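Amino acid adenylation domain-containing protein (Bacillus stratosphericus LAMA 585, PDB 6ULY) probably activates an alpha-keto acid as its acyl adenylate, serving as the adenylation domain of a keto acid-selecting nonribosomal peptide synthetase module. Local coordinates at residues H123-Q137 and D146-T158. Numbering follows the deposited sequence.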
loop_
_atom_site.group_PDB
_atom_site.type_symbol
_atom_site.label_atom_id
_atom_site.label_comp_id
_atom_site.label_asym_id
_atom_site.label_seq_id
_atom_site.Cartn_x
_atom_site.Cartn_y
_atom_site.Cartn_z
ATOM N N HIS A 123 18.308 -10.430 -9.485
ATOM C CA HIS A 123 18.464 -10.736 -10.900
ATOM C C HIS A 123 18.563 -12.237 -11.139
ATOM O O HIS A 123 19.585 -12.718 -11.643
ATOM C CB HIS A 123 19.711 -10.043 -11.450
ATOM C CG HIS A 123 19.807 -8.593 -11.091
ATOM N ND1 HIS A 123 18.703 -7.771 -11.010
ATOM C CD2 HIS A 123 20.876 -7.819 -10.790
ATOM C CE1 HIS A 123 19.090 -6.552 -10.677
ATOM N NE2 HIS A 123 20.403 -6.556 -10.535
ATOM N N PRO A 124 17.537 -13.005 -10.798
ATOM C CA PRO A 124 17.576 -14.446 -11.054
ATOM C C PRO A 124 17.335 -14.762 -12.522
ATOM O O PRO A 124 16.724 -13.995 -13.267
ATOM C CB PRO A 124 16.438 -14.992 -10.186
ATOM C CG PRO A 124 15.464 -13.858 -10.113
ATOM C CD PRO A 124 16.289 -12.596 -10.128
ATOM N N LEU A 125 17.830 -15.928 -12.926
ATOM C CA LEU A 125 17.540 -16.424 -14.261
ATOM C C LEU A 125 16.034 -16.490 -14.459
ATOM O O LEU A 125 15.308 -17.011 -13.608
ATOM C CB LEU A 125 18.160 -17.810 -14.463
ATOM C CG LEU A 125 17.711 -18.581 -15.711
ATOM C CD1 LEU A 125 18.216 -17.899 -16.971
ATOM C CD2 LEU A 125 18.179 -20.026 -15.651
ATOM N N ILE A 126 15.567 -15.961 -15.579
ATOM C CA ILE A 126 14.165 -16.076 -15.952
ATOM C C ILE A 126 14.008 -17.304 -16.835
ATOM O O ILE A 126 14.723 -17.468 -17.830
ATOM C CB ILE A 126 13.669 -14.806 -16.666
ATOM C CG1 ILE A 126 13.861 -13.577 -15.763
ATOM C CG2 ILE A 126 12.205 -14.969 -17.054
ATOM C CD1 ILE A 126 13.515 -12.255 -16.426
ATOM N N LEU A 127 13.083 -18.176 -16.451
ATOM C CA LEU A 127 12.793 -19.413 -17.155
ATOM C C LEU A 127 11.411 -19.287 -17.775
ATOM O O LEU A 127 10.461 -18.879 -17.096
ATOM C CB LEU A 127 12.848 -20.596 -16.189
ATOM C CG LEU A 127 13.362 -21.938 -16.691
ATOM C CD1 LEU A 127 14.735 -21.797 -17.317
ATOM C CD2 LEU A 127 13.396 -22.910 -15.528
ATOM N N THR A 128 11.296 -19.635 -19.055
ATOM C CA THR A 128 10.084 -19.335 -19.805
ATOM C C THR A 128 9.913 -20.356 -20.925
ATOM O O THR A 128 10.606 -21.377 -20.973
ATOM C CB THR A 128 10.137 -17.901 -20.352
ATOM O OG1 THR A 128 9.067 -17.699 -21.283
ATOM C CG2 THR A 128 11.467 -17.639 -21.043
ATOM N N ASP A 129 8.971 -20.068 -21.819
ATOM C CA ASP A 129 8.637 -20.886 -22.974
ATOM C C ASP A 129 9.316 -20.368 -24.233
ATOM O O ASP A 129 9.749 -19.217 -24.310
ATOM C CB ASP A 129 7.128 -20.884 -23.212
ATOM C CG ASP A 129 6.377 -21.572 -22.123
ATOM O OD1 ASP A 129 6.897 -22.582 -21.612
ATOM O OD2 ASP A 129 5.272 -21.106 -21.779
ATOM N N ASP A 130 9.361 -21.230 -25.250
ATOM C CA ASP A 130 9.771 -20.766 -26.569
ATOM C C ASP A 130 8.793 -19.730 -27.110
ATOM O O ASP A 130 9.201 -18.784 -27.792
ATOM C CB ASP A 130 9.888 -21.950 -27.532
ATOM C CG ASP A 130 11.163 -22.756 -27.326
ATOM O OD1 ASP A 130 12.237 -22.147 -27.136
ATOM O OD2 ASP A 130 11.093 -24.002 -27.363
ATOM N N SER A 131 7.503 -19.880 -26.799
ATOM C CA SER A 131 6.494 -18.929 -27.247
ATOM C C SER A 131 6.594 -17.575 -26.549
ATOM O O SER A 131 5.973 -16.615 -27.017
ATOM C CB SER A 131 5.095 -19.516 -27.031
ATOM O OG SER A 131 4.767 -19.558 -25.653
ATOM N N LEU A 132 7.355 -17.470 -25.454
ATOM C CA LEU A 132 7.496 -16.220 -24.720
ATOM C C LEU A 132 8.913 -15.672 -24.671
ATOM O O LEU A 132 9.083 -14.497 -24.327
ATOM C CB LEU A 132 7.020 -16.384 -23.268
ATOM C CG LEU A 132 5.521 -16.379 -22.977
ATOM C CD1 LEU A 132 5.300 -16.592 -21.487
ATOM C CD2 LEU A 132 4.872 -15.082 -23.431
ATOM N N ILE A 133 9.930 -16.476 -24.984
ATOM C CA ILE A 133 11.300 -16.047 -24.717
ATOM C C ILE A 133 11.633 -14.773 -25.479
ATOM O O ILE A 133 12.379 -13.922 -24.982
ATOM C CB ILE A 133 12.295 -17.179 -25.043
ATOM C CG1 ILE A 133 13.706 -16.774 -24.608
ATOM C CG2 ILE A 133 12.261 -17.509 -26.527
ATOM C CD1 ILE A 133 14.710 -17.902 -24.644
ATOM N N GLU A 134 11.088 -14.611 -26.685
ATOM C CA GLU A 134 11.317 -13.377 -27.432
ATOM C C GLU A 134 10.741 -12.179 -26.685
ATOM O O GLU A 134 11.424 -11.167 -26.486
ATOM C CB GLU A 134 10.707 -13.491 -28.828
ATOM N N GLU A 135 9.480 -12.280 -26.260
ATOM C CA GLU A 135 8.866 -11.212 -25.478
ATOM C C GLU A 135 9.641 -10.958 -24.191
ATOM O O GLU A 135 10.010 -9.817 -23.887
ATOM C CB GLU A 135 7.412 -11.569 -25.164
ATOM C CG GLU A 135 6.525 -11.719 -26.393
ATOM C CD GLU A 135 5.203 -12.403 -26.086
ATOM O OE1 GLU A 135 5.025 -13.568 -26.507
ATOM O OE2 GLU A 135 4.348 -11.781 -25.417
ATOM N N VAL A 136 9.893 -12.015 -23.416
ATOM C CA VAL A 136 10.558 -11.847 -22.125
ATOM C C VAL A 136 11.929 -11.210 -22.297
ATOM O O VAL A 136 12.381 -10.450 -21.431
ATOM C CB VAL A 136 10.657 -13.202 -21.398
ATOM C CG1 VAL A 136 11.544 -13.083 -20.175
ATOM C CG2 VAL A 136 9.273 -13.702 -21.010
ATOM N N GLN A 137 12.620 -11.509 -23.400
ATOM C CA GLN A 137 13.922 -10.898 -23.637
ATOM C C GLN A 137 13.817 -9.394 -23.846
ATOM O O GLN A 137 14.799 -8.680 -23.620
ATOM C CB GLN A 137 14.602 -11.551 -24.845
ATOM C CG GLN A 137 15.245 -12.899 -24.534
ATOM C CD GLN A 137 15.772 -13.610 -25.771
ATOM O OE1 GLN A 137 15.307 -13.374 -26.887
ATOM N NE2 GLN A 137 16.750 -14.490 -25.576
ATOM N N ASP A 146 21.628 -4.758 -18.223
ATOM C CA ASP A 146 22.474 -5.761 -18.851
ATOM C C ASP A 146 22.542 -7.041 -18.031
ATOM O O ASP A 146 23.316 -7.943 -18.365
ATOM C CB ASP A 146 23.882 -5.200 -19.060
ATOM C CG ASP A 146 23.879 -3.876 -19.801
ATOM O OD1 ASP A 146 23.149 -3.756 -20.809
ATOM O OD2 ASP A 146 24.603 -2.953 -19.371
ATOM N N GLN A 147 21.750 -7.134 -16.964
ATOM C CA GLN A 147 21.767 -8.266 -16.051
ATOM C C GLN A 147 20.649 -9.261 -16.321
ATOM O O GLN A 147 20.486 -10.213 -15.550
ATOM C CB GLN A 147 21.664 -7.771 -14.607
ATOM C CG GLN A 147 22.846 -6.941 -14.143
ATOM C CD GLN A 147 24.077 -7.783 -13.878
ATOM O OE1 GLN A 147 24.378 -8.117 -12.732
ATOM N NE2 GLN A 147 24.796 -8.134 -14.939
ATOM N N LEU A 148 19.873 -9.061 -17.380
ATOM C CA LEU A 148 18.783 -9.971 -17.697
ATOM C C LEU A 148 19.336 -11.252 -18.309
ATOM O O LEU A 148 20.209 -11.210 -19.182
ATOM C CB LEU A 148 17.796 -9.307 -18.656
ATOM C CG LEU A 148 16.473 -10.053 -18.848
ATOM C CD1 LEU A 148 15.680 -10.066 -17.552
ATOM C CD2 LEU A 148 15.653 -9.437 -19.970
ATOM N N ARG A 149 18.831 -12.391 -17.836
ATOM C CA ARG A 149 19.212 -13.702 -18.345
ATOM C C ARG A 149 17.950 -14.531 -18.520
ATOM O O ARG A 149 17.165 -14.674 -17.576
ATOM C CB ARG A 149 20.186 -14.412 -17.398
ATOM C CG ARG A 149 21.591 -13.833 -17.401
ATOM C CD ARG A 149 22.419 -14.408 -16.262
ATOM N NE ARG A 149 23.772 -13.857 -16.222
ATOM C CZ ARG A 149 24.644 -14.077 -15.242
ATOM N NH1 ARG A 149 24.311 -14.837 -14.206
ATOM N NH2 ARG A 149 25.852 -13.532 -15.293
ATOM N N VAL A 150 17.756 -15.069 -19.723
ATOM C CA VAL A 150 16.559 -15.826 -20.061
ATOM C C VAL A 150 16.968 -17.159 -20.674
ATOM O O VAL A 150 18.031 -17.282 -21.290
ATOM C CB VAL A 150 15.644 -15.044 -21.030
ATOM C CG1 VAL A 150 14.252 -15.660 -21.066
ATOM C CG2 VAL A 150 15.582 -13.573 -20.635
ATOM N N ALA A 151 16.109 -18.162 -20.501
ATOM C CA ALA A 151 16.350 -19.482 -21.060
ATOM C C ALA A 151 15.018 -20.204 -21.183
ATOM O O ALA A 151 14.185 -20.134 -20.276
ATOM C CB ALA A 151 17.322 -20.290 -20.193
ATOM N N ALA A 152 14.820 -20.881 -22.311
ATOM C CA ALA A 152 13.597 -21.626 -22.556
ATOM C C ALA A 152 13.730 -23.049 -22.030
ATOM O O ALA A 152 14.828 -23.608 -21.957
ATOM C CB ALA A 152 13.268 -21.653 -24.049
ATOM N N VAL A 153 12.586 -23.634 -21.674
ATOM C CA VAL A 153 12.562 -24.966 -21.081
ATOM C C VAL A 153 12.568 -26.058 -22.148
ATOM O O VAL A 153 13.275 -27.059 -22.007
ATOM C CB VAL A 153 11.341 -25.089 -20.152
ATOM C CG1 VAL A 153 11.029 -26.547 -19.860
ATOM C CG2 VAL A 153 11.583 -24.326 -18.859
ATOM N N GLU A 154 11.774 -25.906 -23.210
ATOM C CA GLU A 154 11.692 -26.943 -24.240
ATOM C C GLU A 154 13.060 -27.380 -24.748
ATOM O O GLU A 154 13.314 -28.593 -24.798
ATOM C CB GLU A 154 10.813 -26.457 -25.400
ATOM C CG GLU A 154 9.334 -26.319 -25.056
ATOM C CD GLU A 154 8.978 -24.939 -24.516
ATOM O OE1 GLU A 154 9.892 -24.220 -24.065
ATOM O OE2 GLU A 154 7.783 -24.572 -24.553
ATOM N N PRO A 155 13.974 -26.482 -25.115
ATOM C CA PRO A 155 15.328 -26.928 -25.482
ATOM C C PRO A 155 15.975 -27.845 -24.453
ATOM O O PRO A 155 16.746 -28.738 -24.829
ATOM C CB PRO A 155 16.101 -25.610 -25.615
ATOM C CG PRO A 155 15.065 -24.585 -25.919
ATOM C CD PRO A 155 13.835 -25.017 -25.181
ATOM N N MET A 156 15.691 -27.646 -23.162
ATOM C CA MET A 156 16.300 -28.483 -22.134
ATOM C C MET A 156 15.712 -29.885 -22.124
ATOM O O MET A 156 16.382 -30.829 -21.689
ATOM C CB MET A 156 16.129 -27.835 -20.759
ATOM C CG MET A 156 16.706 -26.436 -20.656
ATOM S SD MET A 156 16.424 -25.635 -19.060
ATOM C CE MET A 156 17.090 -24.007 -19.376
ATOM N N LEU A 157 14.474 -30.047 -22.599
ATOM C CA LEU A 157 13.846 -31.362 -22.604
ATOM C C LEU A 157 14.582 -32.360 -23.485
ATOM O O LEU A 157 14.301 -33.560 -23.399
ATOM C CB LEU A 157 12.390 -31.257 -23.069
ATOM C CG LEU A 157 11.333 -30.954 -22.004
ATOM C CD1 LEU A 157 9.951 -30.920 -22.633
ATOM C CD2 LEU A 157 11.370 -31.979 -20.877
ATOM N N THR A 158 15.511 -31.901 -24.323
ATOM C CA THR A 158 16.267 -32.778 -25.204
ATOM C C THR A 158 17.634 -33.128 -24.629
ATOM O O THR A 158 18.516 -33.578 -25.368
ATOM C CB THR A 158 16.426 -32.133 -26.581
ATOM O OG1 THR A 158 17.452 -31.134 -26.533
ATOM C CG2 THR A 158 15.122 -31.488 -27.031
HETATM O O HOH W 1 17.822 -12.365 -15.042
#
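A parallel strand pair closes one edge of a mixed beta-sheet here: strand 150-152, one of its two outermost strands within the chain, runs alongside strand 125-128, with helix 130-137 on the connection between them. Ile126 N donates to Arg149 O at 2.9 Å in a nearly straight bond (169°), and Ala151 N returns to Ile126 O. The ladder continues with Thr128 N to Ala151 O and ends with Val153 N to Thr128 O, both longer than the first bond. Just before the ladder, water 1 accepts from Arg149 N and lies 2.6 Å from Pro124 O, linking the two chain segments ahead of the paired residues.

On the helix-facing side, CG1 of Val150, anti to its own N (chi1 -164°), meets Thr128 CG2 at a tight 3.4 Å and also touches Ile133 CG1 and Val136 CG1. Ile133 CD1 rests over Ala152, against its N and CB. On the opposite face of the sheet, Leu127 CD1 reaches Met156 CE at 3.8 Å, while its CG packs on Val153 CG2; helices 46-62 and 78-91 cover this side. At the helix start, Asp130 N donates to Glu154 OE1 from above the carboxylate plane (3.3 Å). Asp129 OD2 instead accepts from Ser76 N and Ser77 N beyond strand 70-74. Two parallel neighbouring strands joined through helix 130-137, which packs on one face, make a right-handed beta-alpha-beta crossover at the sheet edge, in the large N-terminal region of an ANL-superfamily adenylation domain.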